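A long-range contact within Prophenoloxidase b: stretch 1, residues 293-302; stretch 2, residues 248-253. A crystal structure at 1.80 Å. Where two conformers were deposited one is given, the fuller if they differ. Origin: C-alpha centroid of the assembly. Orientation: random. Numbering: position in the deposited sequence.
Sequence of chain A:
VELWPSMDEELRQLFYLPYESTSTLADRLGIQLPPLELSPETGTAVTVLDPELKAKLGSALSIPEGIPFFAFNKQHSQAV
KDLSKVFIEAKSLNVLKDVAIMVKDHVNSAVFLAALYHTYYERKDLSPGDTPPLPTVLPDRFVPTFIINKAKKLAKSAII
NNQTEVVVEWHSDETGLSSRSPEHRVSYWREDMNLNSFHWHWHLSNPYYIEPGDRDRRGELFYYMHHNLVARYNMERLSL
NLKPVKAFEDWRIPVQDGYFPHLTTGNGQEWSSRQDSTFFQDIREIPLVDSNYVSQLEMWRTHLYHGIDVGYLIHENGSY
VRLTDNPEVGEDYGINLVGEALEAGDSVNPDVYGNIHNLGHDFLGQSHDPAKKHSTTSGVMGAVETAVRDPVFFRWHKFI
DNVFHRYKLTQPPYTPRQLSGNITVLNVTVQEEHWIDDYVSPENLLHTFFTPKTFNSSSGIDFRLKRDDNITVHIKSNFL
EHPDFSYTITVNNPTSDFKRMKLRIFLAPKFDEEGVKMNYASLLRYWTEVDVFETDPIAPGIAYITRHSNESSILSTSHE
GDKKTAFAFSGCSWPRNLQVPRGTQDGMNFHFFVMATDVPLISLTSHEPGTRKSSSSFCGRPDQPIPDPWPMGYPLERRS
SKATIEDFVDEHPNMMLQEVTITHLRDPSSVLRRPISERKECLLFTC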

# COMPACT_ATOMS: atom_id res chain seq x y z
N TYR A 293 1.14 4.60 23.84
CA TYR A 293 1.26 4.68 22.37
C TYR A 293 2.20 3.63 21.83
O TYR A 293 3.15 3.24 22.50
CB TYR A 293 1.72 6.08 21.98
CG TYR A 293 0.76 7.13 22.51
CD1 TYR A 293 0.87 7.62 23.82
CD2 TYR A 293 -0.27 7.60 21.72
CE1 TYR A 293 -0.05 8.57 24.31
CE2 TYR A 293 -1.18 8.54 22.20
CZ TYR A 293 -1.06 9.02 23.49
OH TYR A 293 -1.99 9.96 23.93
N VAL A 294 1.94 3.16 20.60
CA VAL A 294 2.77 2.09 20.03
C VAL A 294 4.23 2.53 19.93
O VAL A 294 5.15 1.78 20.30
CB VAL A 294 2.24 1.64 18.63
CG1 VAL A 294 3.19 0.60 17.99
CG2 VAL A 294 0.82 1.07 18.74
N SER A 295 4.47 3.76 19.49
CA SER A 295 5.87 4.18 19.30
C SER A 295 6.56 4.43 20.64
O SER A 295 7.78 4.41 20.72
CB SER A 295 5.96 5.42 18.41
OG SER A 295 5.46 6.54 19.11
N GLN A 296 5.76 4.67 21.68
CA GLN A 296 6.27 4.76 23.04
C GLN A 296 6.82 3.39 23.47
O GLN A 296 7.98 3.28 23.92
CB GLN A 296 5.14 5.21 23.96
CG GLN A 296 5.51 5.38 25.44
CD GLN A 296 4.28 5.68 26.27
OE1 GLN A 296 3.19 5.16 25.99
NE2 GLN A 296 4.43 6.54 27.28
N LEU A 297 6.01 2.35 23.31
CA LEU A 297 6.47 0.98 23.60
C LEU A 297 7.67 0.61 22.74
O LEU A 297 8.59 -0.09 23.19
CB LEU A 297 5.35 -0.06 23.39
CG LEU A 297 4.40 -0.31 24.58
CD1 LEU A 297 3.62 0.96 24.94
CD2 LEU A 297 3.44 -1.46 24.28
N GLU A 298 7.67 1.06 21.49
CA GLU A 298 8.81 0.81 20.60
C GLU A 298 10.08 1.46 21.08
O GLU A 298 11.17 0.87 20.99
CB GLU A 298 8.49 1.25 19.17
CG GLU A 298 7.47 0.34 18.52
CD GLU A 298 7.00 0.84 17.18
OE1 GLU A 298 7.12 2.06 16.92
OE2 GLU A 298 6.49 0.01 16.39
N MET A 299 9.97 2.66 21.63
CA MET A 299 11.17 3.31 22.15
C MET A 299 11.67 2.67 23.45
O MET A 299 12.88 2.52 23.65
CB MET A 299 10.97 4.82 22.33
CG MET A 299 12.30 5.54 22.64
SD MET A 299 13.55 5.33 21.34
CE MET A 299 12.82 6.38 20.07
N TRP A 300 10.75 2.25 24.31
CA TRP A 300 11.15 1.44 25.48
C TRP A 300 11.92 0.21 25.01
O TRP A 300 12.94 -0.16 25.59
CB TRP A 300 9.93 0.98 26.27
CG TRP A 300 9.18 2.08 26.98
CD1 TRP A 300 9.67 3.27 27.39
CD2 TRP A 300 7.81 2.04 27.39
NE1 TRP A 300 8.68 4.00 28.01
CE2 TRP A 300 7.53 3.26 28.03
CE3 TRP A 300 6.78 1.09 27.27
CZ2 TRP A 300 6.27 3.56 28.56
CZ3 TRP A 300 5.54 1.39 27.80
CH2 TRP A 300 5.29 2.61 28.43
N ARG A 301 11.41 -0.44 23.98
CA ARG A 301 12.05 -1.63 23.43
C ARG A 301 13.45 -1.31 22.88
O ARG A 301 14.42 -2.04 23.13
CB ARG A 301 11.19 -2.24 22.32
CG ARG A 301 11.80 -3.51 21.71
CD ARG A 301 10.81 -4.19 20.76
NE ARG A 301 10.50 -3.35 19.60
CZ ARG A 301 9.61 -3.69 18.66
NH1 ARG A 301 8.95 -4.84 18.74
NH2 ARG A 301 9.40 -2.89 17.64
N THR A 302 13.53 -0.22 22.13
CA THR A 302 14.82 0.25 21.61
C THR A 302 15.82 0.48 22.74
O THR A 302 16.99 0.05 22.67
CB THR A 302 14.62 1.54 20.80
OG1 THR A 302 13.83 1.24 19.63
CG2 THR A 302 15.96 2.13 20.36
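Stretch 2 (248-253) FEDWRI

A buried tryptophan on an irregular loop packs against one side of a helix, and two arginines, one from each stretch, tie the loop to the helix through stacking, a hydrogen bond and a salt bridge. Stretch 1 is helical from Val294 to Thr302, with Tyr293 at the N-cap position; the backbone chain of i to i+4 hydrogen bonds begins with Leu297 N to Tyr293 O at 3.1 Å. Stretch 2 has no regular helix or strand. Its last four residues, Asp250 to Ile253, form a type I beta turn closed by Ile253 N to Asp250 O at 3.2 Å, and Arg252 N also donates to the side chain of Asp250, at OD1, 3.1 Å away. The backbones stay well apart, their nearest CA atoms, of Val294 and Trp251, being 7.7 Å from each other, and every direct contact described here involves at least one side chain. The contacts run against the helix direction, Glu249 meeting Arg301 and Arg252 meeting Val294, Ser295 and Glu298.

The CA-to-CB bond of Trp251 points toward the helix, with chi1 in the m well, and the residue has the largest covered area of either stretch. The side chain packs against Val294 and, about one helical turn on, Leu297 and Glu298: Val294 CG1 is 4.1 Å from Trp251 CB and lies near the ring edge, Glu298 CG is 3.6 Å from Trp251 CE3, and Leu297 CB is 3.8 Å from Trp251 CZ3. Its indole nitrogen is satisfied within the loop, Trp251 NE1 donating to Phe248 O at 2.9 Å.

The CA-to-CB bond of Arg301 points toward the loop, and its guanidinium lies flat on the face of Trp251, the planes inclined by 26°. Arg301 CZ is 3.9 Å from the centroid of the Trp251 six-membered ring and only 9° off its normal, a cation-pi arrangement. Stacking leaves the guanidinium edge free, and there Arg301 NH1 donates to Glu249 O at 2.8 Å; one side chain thus holds both the indole and the loop backbone.

Towards the start of the helix, Arg252 comes alongside, its NE 4.0 Å from Val294 CG1. Glu298 OE1 forms a salt bridge with Arg252 NH2 at 2.8 Å, but the oxygen sits over the guanidinium face, where no N-H points at it, so the attraction is between charges alone.

Water 1 accepts from Trp251 N at 3.0 Å and from Arg301 NH2 at 2.8 Å, and donates to Glu298 OE2 at 2.8 Å, linking the loop backbone to two charged side chains of the helix.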

# COMPACT_ATOMS: atom_id res chain seq x y z
N PHE A 248 5.10 -11.80 17.80
CA PHE A 248 4.48 -10.58 17.28
C PHE A 248 5.44 -9.44 17.62
O PHE A 248 5.40 -8.90 18.73
CB PHE A 248 3.10 -10.36 17.88
CG PHE A 248 2.43 -9.10 17.36
CD1 PHE A 248 2.25 -8.90 16.00
CD2 PHE A 248 1.99 -8.12 18.24
CE1 PHE A 248 1.63 -7.73 15.52
CE2 PHE A 248 1.37 -6.96 17.77
CZ PHE A 248 1.21 -6.77 16.41
N GLU A 249 6.30 -9.10 16.65
CA GLU A 249 7.39 -8.15 16.86
C GLU A 249 7.34 -6.92 15.99
O GLU A 249 7.78 -5.84 16.39
CB GLU A 249 8.73 -8.84 16.63
CG GLU A 249 9.08 -9.73 17.77
CD GLU A 249 10.43 -10.40 17.61
OE1 GLU A 249 10.97 -10.45 16.48
OE2 GLU A 249 10.93 -10.87 18.64
N ASP A 250 6.80 -7.07 14.78
CA ASP A 250 6.63 -5.91 13.90
C ASP A 250 5.22 -5.40 14.12
O ASP A 250 4.26 -5.93 13.57
CB ASP A 250 6.84 -6.30 12.43
CG ASP A 250 6.73 -5.12 11.48
OD1 ASP A 250 6.20 -4.06 11.88
OD2 ASP A 250 7.17 -5.26 10.33
N TRP A 251 5.11 -4.36 14.93
CA TRP A 251 3.80 -3.96 15.44
C TRP A 251 3.03 -3.10 14.43
O TRP A 251 1.95 -2.59 14.73
CB TRP A 251 3.96 -3.26 16.79
CG TRP A 251 4.56 -4.19 17.82
CD1 TRP A 251 4.52 -5.56 17.81
CD2 TRP A 251 5.31 -3.81 18.99
NE1 TRP A 251 5.20 -6.05 18.90
CE2 TRP A 251 5.69 -5.01 19.64
CE3 TRP A 251 5.70 -2.59 19.55
CZ2 TRP A 251 6.43 -5.01 20.83
CZ3 TRP A 251 6.44 -2.59 20.73
CH2 TRP A 251 6.80 -3.80 21.35
N ARG A 252 3.58 -2.98 13.22
CA ARG A 252 2.83 -2.25 12.20
C ARG A 252 2.03 -3.22 11.32
O ARG A 252 1.22 -2.79 10.50
CB ARG A 252 3.76 -1.33 11.40
CG ARG A 252 4.08 0.01 12.11
CD ARG A 252 4.75 -0.15 13.49
NE ARG A 252 4.72 1.07 14.30
CZ ARG A 252 5.53 2.11 14.12
NH1 ARG A 252 6.43 2.08 13.14
NH2 ARG A 252 5.45 3.19 14.91
N ILE A 253 2.23 -4.51 11.53
CA ILE A 253 1.53 -5.59 10.82
C ILE A 253 0.30 -5.96 11.67
O ILE A 253 0.44 -6.17 12.87
CB ILE A 253 2.44 -6.86 10.70
CG1 ILE A 253 3.73 -6.54 9.94
CG2 ILE A 253 1.72 -8.01 10.03
CD1 ILE A 253 4.66 -7.75 9.75
O HOH W 1 7.35 -2.56 15.70